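Local coordinates for endoglucanase, family GH5 (Zobellia galactanivorans, PDB 6GL2), which hydrolyses hemicelluloses, mixed-linked glucan probably among them, and belongs to a family of cellulases, at residues L253-I259 against A297-I303; R287-E292 against Y328-A334. One frame throughout, in Å; residues are numbered along the deposited sequence. Where two conformers were deposited one is given.

Interaction 1 of 2, residues L253-I259 against A297-I303; sequences LAELDKI and ACAERGI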
loop_
_atom_site.group_PDB
_atom_site.type_symbol
_atom_site.label_atom_id
_atom_site.label_comp_id
_atom_site.label_asym_id
_atom_site.label_seq_id
_atom_site.Cartn_x
_atom_site.Cartn_y
_atom_site.Cartn_z
ATOM N N LEU A 253 -11.167 -4.654 -17.010
ATOM C CA LEU A 253 -12.400 -4.288 -16.402
ATOM C C LEU A 253 -12.958 -5.531 -15.643
ATOM O O LEU A 253 -13.591 -5.379 -14.585
ATOM C CB LEU A 253 -13.444 -3.789 -17.406
ATOM C CG LEU A 253 -13.139 -2.484 -18.082
ATOM C CD1 LEU A 253 -14.369 -2.080 -18.899
ATOM C CD2 LEU A 253 -12.842 -1.409 -17.003
ATOM N N ALA A 254 -12.728 -6.755 -16.143
ATOM C CA ALA A 254 -13.216 -7.935 -15.460
ATOM C C ALA A 254 -12.502 -8.088 -14.124
ATOM O O ALA A 254 -13.071 -8.470 -13.132
ATOM C CB ALA A 254 -12.997 -9.201 -16.290
ATOM N N GLU A 255 -11.184 -7.837 -14.102
ATOM C CA GLU A 255 -10.386 -7.827 -12.846
ATOM C C GLU A 255 -10.958 -6.846 -11.845
ATOM O O GLU A 255 -11.205 -7.175 -10.678
ATOM C CB GLU A 255 -8.912 -7.534 -13.224
ATOM C CG GLU A 255 -7.963 -7.203 -12.077
ATOM C CD GLU A 255 -7.627 -8.376 -11.234
ATOM O OE1 GLU A 255 -6.895 -8.171 -10.198
ATOM O OE2 GLU A 255 -8.087 -9.567 -11.469
ATOM N N LEU A 256 -11.126 -5.610 -12.295
ATOM C CA LEU A 256 -11.599 -4.561 -11.424
ATOM C C LEU A 256 -13.033 -4.844 -10.925
ATOM O O LEU A 256 -13.443 -4.512 -9.806
ATOM C CB LEU A 256 -11.454 -3.164 -12.012
ATOM C CG LEU A 256 -9.972 -2.780 -12.257
ATOM C CD1 LEU A 256 -9.892 -1.401 -12.971
ATOM C CD2 LEU A 256 -9.107 -2.744 -10.997
ATOM N N ASP A 257 -13.856 -5.446 -11.814
ATOM C CA ASP A 257 -15.265 -5.805 -11.469
ATOM C C ASP A 257 -15.351 -6.954 -10.438
ATOM O O ASP A 257 -16.188 -6.948 -9.594
ATOM C CB ASP A 257 -16.101 -6.153 -12.734
ATOM C CG ASP A 257 -16.323 -5.002 -13.620
ATOM O OD1 ASP A 257 -16.289 -3.827 -13.237
ATOM O OD2 ASP A 257 -16.821 -5.260 -14.775
ATOM N N LYS A 258 -14.384 -7.889 -10.494
ATOM C CA LYS A 258 -14.235 -8.918 -9.488
ATOM C C LYS A 258 -14.021 -8.325 -8.079
ATOM O O LYS A 258 -14.615 -8.669 -7.083
ATOM C CB LYS A 258 -13.110 -9.877 -9.868
ATOM C CG LYS A 258 -12.597 -10.872 -8.907
ATOM C CD LYS A 258 -11.449 -11.683 -9.567
ATOM C CE LYS A 258 -9.993 -11.098 -9.428
ATOM N NZ LYS A 258 -8.687 -11.793 -9.887
ATOM N N ILE A 259 -13.093 -7.357 -8.038
ATOM C CA ILE A 259 -12.748 -6.653 -6.789
ATOM C C ILE A 259 -13.967 -5.847 -6.297
ATOM O O ILE A 259 -14.366 -5.883 -5.139
ATOM C CB ILE A 259 -11.546 -5.733 -7.061
ATOM C CG1 ILE A 259 -10.318 -6.564 -7.456
ATOM C CG2 ILE A 259 -11.345 -4.721 -5.914
ATOM C CD1 ILE A 259 -9.196 -5.709 -8.010
ATOM N N ALA A 297 -10.754 3.507 -14.778
ATOM C CA ALA A 297 -11.574 2.354 -14.395
ATOM C C ALA A 297 -11.724 2.269 -12.870
ATOM O O ALA A 297 -12.755 2.009 -12.293
ATOM C CB ALA A 297 -11.070 1.084 -14.981
ATOM N N CYS A 298 -10.611 2.596 -12.172
ATOM C CA CYS A 298 -10.669 2.662 -10.727
ATOM C C CYS A 298 -11.539 3.815 -10.273
ATOM O O CYS A 298 -12.391 3.633 -9.386
ATOM C CB CYS A 298 -9.218 2.838 -10.128
ATOM S SG CYS A 298 -8.242 1.326 -10.175
ATOM N N ALA A 299 -11.342 5.004 -10.836
ATOM C CA ALA A 299 -12.104 6.174 -10.424
ATOM C C ALA A 299 -13.628 5.941 -10.635
ATOM O O ALA A 299 -14.399 6.249 -9.728
ATOM C CB ALA A 299 -11.645 7.396 -11.179
ATOM N N GLU A 300 -14.013 5.301 -11.720
ATOM C CA GLU A 300 -15.436 5.002 -11.995
ATOM C C GLU A 300 -16.036 4.063 -10.988
ATOM O O GLU A 300 -17.247 4.104 -10.746
ATOM C CB GLU A 300 -15.583 4.464 -13.419
ATOM C CG GLU A 300 -15.238 5.604 -14.379
ATOM C CD GLU A 300 -15.516 5.412 -15.833
ATOM O OE1 GLU A 300 -15.675 4.260 -16.283
ATOM O OE2 GLU A 300 -15.529 6.495 -16.488
ATOM N N ARG A 301 -15.251 3.211 -10.366
ATOM C CA ARG A 301 -15.636 2.279 -9.361
ATOM C C ARG A 301 -15.466 2.787 -7.925
ATOM O O ARG A 301 -15.840 2.069 -6.999
ATOM C CB ARG A 301 -14.926 0.969 -9.581
ATOM C CG ARG A 301 -15.412 0.256 -10.846
ATOM C CD ARG A 301 -14.430 -0.780 -11.370
ATOM N NE ARG A 301 -14.973 -1.407 -12.571
ATOM C CZ ARG A 301 -15.114 -0.795 -13.697
ATOM N NH1 ARG A 301 -14.601 0.393 -13.948
ATOM N NH2 ARG A 301 -15.787 -1.438 -14.685
ATOM N N GLY A 302 -14.876 3.968 -7.719
ATOM C CA GLY A 302 -14.699 4.489 -6.377
ATOM C C GLY A 302 -13.487 3.880 -5.661
ATOM O O GLY A 302 -13.434 3.955 -4.437
ATOM N N ILE A 303 -12.649 3.242 -6.415
ATOM C CA ILE A 303 -11.394 2.612 -5.904
ATOM C C ILE A 303 -10.290 3.655 -6.042
ATOM O O ILE A 303 -10.114 4.245 -7.068
ATOM C CB ILE A 303 -11.010 1.395 -6.725
ATOM C CG1 ILE A 303 -12.115 0.300 -6.653
ATOM C CG2 ILE A 303 -9.594 0.812 -6.393
ATOM C CD1 ILE A 303 -11.988 -0.879 -7.601
#
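Arg301 takes hold of Asp257 side-on: NE and NH2 both donate to the single oxygen OD1, with Arg301 NE and Arg301 NH2 each 2.8 Å from Asp257 OD1. The oxygen lies in the guanidinium plane, while the carboxylate is turned 25° against it; NE meets OD1 nearly along its C-O axis and NH2 comes to its syn side, well out of the carboxylate plane. Both bonds are somewhat bent, as expected when two donors share one acceptor. Arg260, one turn on from Leu256, makes a second salt bridge to the same OD1, so positive charge gathers there and would favour the carboxylate form. The far nitrogen is tied back to its own helix, Arg301 NH1 lying 3.0 Å from Ala297 O, and this third bond fixes the rotation of the guanidinium. With CG beside the backbone N (chi1 -68°) and the chain extended from CG to NE, Arg301 spans the groove between the helices and runs beside Leu256, whose CB is 3.9 Å from Arg301 CD; Leu253 CD2 approaches the guanidinium obliquely.

Beneath the polar bridge the packing is apolar. Leu256 CD1 presses against Ala297 CB at 3.4 Å, closer than usual for two carbons, and also reaches Cys298 SG. Ile259 CG2 meets Ile303 CD1 at 4.2 Å, just past the Schellman motif in which Gly302 ends the helix. Leu256, Ile259 and Ile303 all rest on Met273 of strand 271-276. Consecutive outer helices running the same way, 29° apart, and packed on the strand between them belong to this family's (beta/alpha)8, or TIM, barrel.

Interaction 2 of 2, residues R287-E292 against Y328-A334; sequences RLAHAE and YPEIAEA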
loop_
_atom_site.group_PDB
_atom_site.type_symbol
_atom_site.label_atom_id
_atom_site.label_comp_id
_atom_site.label_asym_id
_atom_site.label_seq_id
_atom_site.Cartn_x
_atom_site.Cartn_y
_atom_site.Cartn_z
ATOM N N ARG A 287 2.216 2.248 -22.230
ATOM C CA ARG A 287 2.203 2.510 -20.797
ATOM C C ARG A 287 1.227 3.610 -20.459
ATOM O O ARG A 287 0.511 3.586 -19.497
ATOM C CB ARG A 287 3.554 2.866 -20.214
ATOM C CG ARG A 287 4.520 1.768 -20.095
ATOM C CD ARG A 287 5.744 2.341 -19.412
ATOM N NE ARG A 287 5.793 2.495 -17.965
ATOM C CZ ARG A 287 6.691 3.198 -17.271
ATOM N NH1 ARG A 287 7.376 4.135 -17.839
ATOM N NH2 ARG A 287 6.918 2.960 -15.968
ATOM N N LEU A 288 1.237 4.687 -21.270
ATOM C CA LEU A 288 0.363 5.773 -21.070
ATOM C C LEU A 288 -1.117 5.383 -21.258
ATOM O O LEU A 288 -1.999 5.759 -20.433
ATOM C CB LEU A 288 0.656 6.946 -22.061
ATOM C CG LEU A 288 -0.185 8.185 -21.914
ATOM C CD1 LEU A 288 -0.232 8.784 -20.496
ATOM C CD2 LEU A 288 0.245 9.236 -22.973
ATOM N N ALA A 289 -1.418 4.667 -22.342
ATOM C CA ALA A 289 -2.777 4.172 -22.584
ATOM C C ALA A 289 -3.278 3.295 -21.439
ATOM O O ALA A 289 -4.379 3.442 -20.986
ATOM C CB ALA A 289 -2.868 3.370 -23.884
ATOM N N HIS A 290 -2.435 2.411 -20.969
ATOM C CA HIS A 290 -2.773 1.513 -19.865
ATOM C C HIS A 290 -3.018 2.349 -18.581
ATOM O O HIS A 290 -4.007 2.134 -17.865
ATOM C CB HIS A 290 -1.617 0.542 -19.645
ATOM C CG HIS A 290 -1.812 -0.288 -18.430
ATOM N ND1 HIS A 290 -1.284 0.084 -17.200
ATOM C CD2 HIS A 290 -2.430 -1.516 -18.241
ATOM C CE1 HIS A 290 -1.548 -0.875 -16.351
ATOM N NE2 HIS A 290 -2.363 -1.804 -16.935
ATOM N N ALA A 291 -2.146 3.343 -18.263
ATOM C CA ALA A 291 -2.312 4.163 -17.065
ATOM C C ALA A 291 -3.611 4.911 -17.091
ATOM O O ALA A 291 -4.353 4.993 -16.086
ATOM C CB ALA A 291 -1.060 5.045 -16.839
ATOM N N GLU A 292 -3.861 5.549 -18.242
ATOM C CA GLU A 292 -5.101 6.321 -18.411
ATOM C C GLU A 292 -6.348 5.456 -18.136
ATOM O O GLU A 292 -7.265 5.843 -17.441
ATOM C CB GLU A 292 -5.160 6.829 -19.892
ATOM C CG GLU A 292 -4.307 8.064 -20.251
ATOM C CD GLU A 292 -4.202 8.379 -21.720
ATOM O OE1 GLU A 292 -4.611 7.515 -22.544
ATOM O OE2 GLU A 292 -3.651 9.481 -22.063
ATOM N N TYR A 328 8.151 11.010 -16.671
ATOM C CA TYR A 328 6.972 10.695 -17.413
ATOM C C TYR A 328 5.735 11.430 -16.959
ATOM O O TYR A 328 4.829 10.868 -16.336
ATOM C CB TYR A 328 6.718 9.182 -17.511
ATOM C CG TYR A 328 7.851 8.443 -18.201
ATOM C CD1 TYR A 328 8.065 8.663 -19.561
ATOM C CD2 TYR A 328 8.702 7.541 -17.572
ATOM C CE1 TYR A 328 9.062 8.029 -20.227
ATOM C CE2 TYR A 328 9.754 6.898 -18.220
ATOM C CZ TYR A 328 9.956 7.174 -19.581
ATOM O OH TYR A 328 10.985 6.479 -20.200
ATOM N N PRO A 329 5.758 12.758 -17.154
ATOM C CA PRO A 329 4.675 13.564 -16.605
ATOM C C PRO A 329 3.293 13.144 -17.140
ATOM O O PRO A 329 2.315 13.322 -16.437
ATOM C CB PRO A 329 5.008 14.964 -17.052
ATOM C CG PRO A 329 5.891 14.823 -18.207
ATOM C CD PRO A 329 6.703 13.592 -17.950
ATOM N N GLU A 330 3.247 12.628 -18.378
ATOM C CA GLU A 330 1.941 12.296 -18.935
ATOM C C GLU A 330 1.305 11.101 -18.239
ATOM O O GLU A 330 0.114 11.045 -18.109
ATOM C CB GLU A 330 2.026 12.042 -20.436
ATOM C CG GLU A 330 2.530 13.239 -21.208
ATOM C CD GLU A 330 1.932 14.533 -20.706
ATOM O OE1 GLU A 330 0.683 14.719 -20.852
ATOM O OE2 GLU A 330 2.686 15.374 -20.112
ATOM N N ILE A 331 2.110 10.151 -17.729
ATOM C CA ILE A 331 1.576 9.068 -16.881
ATOM C C ILE A 331 0.942 9.671 -15.657
ATOM O O ILE A 331 -0.134 9.285 -15.250
ATOM C CB ILE A 331 2.616 7.956 -16.572
ATOM C CG1 ILE A 331 3.045 7.221 -17.858
ATOM C CG2 ILE A 331 2.096 6.969 -15.508
ATOM C CD1 ILE A 331 4.166 6.212 -17.715
ATOM N N ALA A 332 1.734 10.547 -14.993
ATOM C CA ALA A 332 1.207 11.170 -13.768
ATOM C C ALA A 332 -0.127 11.889 -14.010
ATOM O O ALA A 332 -1.074 11.754 -13.263
ATOM C CB ALA A 332 2.243 12.082 -13.114
ATOM N N GLU A 333 -0.100 12.651 -15.102
ATOM C CA GLU A 333 -1.301 13.448 -15.418
ATOM C C GLU A 333 -2.469 12.554 -15.738
ATOM O O GLU A 333 -3.589 12.865 -15.355
ATOM C CB GLU A 333 -0.982 14.414 -16.564
ATOM C CG GLU A 333 -0.161 15.599 -16.087
ATOM C CD GLU A 333 0.698 16.239 -17.166
ATOM O OE1 GLU A 333 0.424 15.973 -18.350
ATOM O OE2 GLU A 333 1.617 17.011 -16.847
ATOM N N ALA A 334 -2.223 11.421 -16.374
ATOM C CA ALA A 334 -3.287 10.474 -16.719
ATOM C C ALA A 334 -3.882 9.843 -15.505
ATOM O O ALA A 334 -5.099 9.546 -15.480
ATOM C CB ALA A 334 -2.700 9.364 -17.560
HETATM O O HOH W 1 -7.479 8.452 -16.549
#
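The guanidinium of Arg287 is set almost perpendicular to the ring of Tyr328, their planes 83° apart, and its NH1 comes within 3.7 Å of Tyr328 CE2, which lies at the guanidinium edge. Ile331 approaches the same group from another direction: its CD1 sits over one face, 3.7 Å above the plane and offset toward the rim. The bend of the arginine chain at chi3 (81°) turns the guanidinium across the end of Ile331. Both residues also touch Trp307 of strand 304-307, placing these nearly parallel outer helices, 284-301 and 329-336, against the outside of the barrel.

Further along, Leu288 lies alongside Glu330, both side chains pointing the same way. With CG anti to the backbone N (chi1 -178°), Leu288 brings CD1 to 3.3 Å from Glu330 O and onto Ala334 CB at 3.9 Å. Ile331 uses its other branch toward Ala291, CG2 to Ala291 CB being 3.9 Å. At the end of the contact the small Ala334 lets the helices draw close, Glu292 CA to Ala334 CA being 4.8 Å. A water lies 2.8 Å from Glu292 O and from Ala334 O and can donate to either; with further acceptors in reach, it need not hold both at once.

The direct contacts are thus made by methyls, methylenes, and the face and edge of one guanidinium, whereas the polar bonds of Arg287 NE and NH2 are made outside the contact, NH2 to Ser278 O; union of the helices rests on van der Waals packing, supplemented by a shared water.

Overall arrangement
Helix 284-301 is common to both contacts: interaction 2 uses its N-terminal part, against helix 329-336, and interaction 1 its C-terminal end, against helix 246-266. The centres are 18 Å apart and the nearest atoms about 5 Å, without touching. One helix of the barrel's outer layer is therefore packed between its two neighbours through successive parts of its length, and the segments of the two contacts alternate along the chain. A magnesium site involving Asp240, Thr242 and Asp248, empty in this chain, lies nearby: the side chain of Leu253 is about 9 Å from that of Asp248, and the side chain of Arg287 is about 10 Å from that of Thr242.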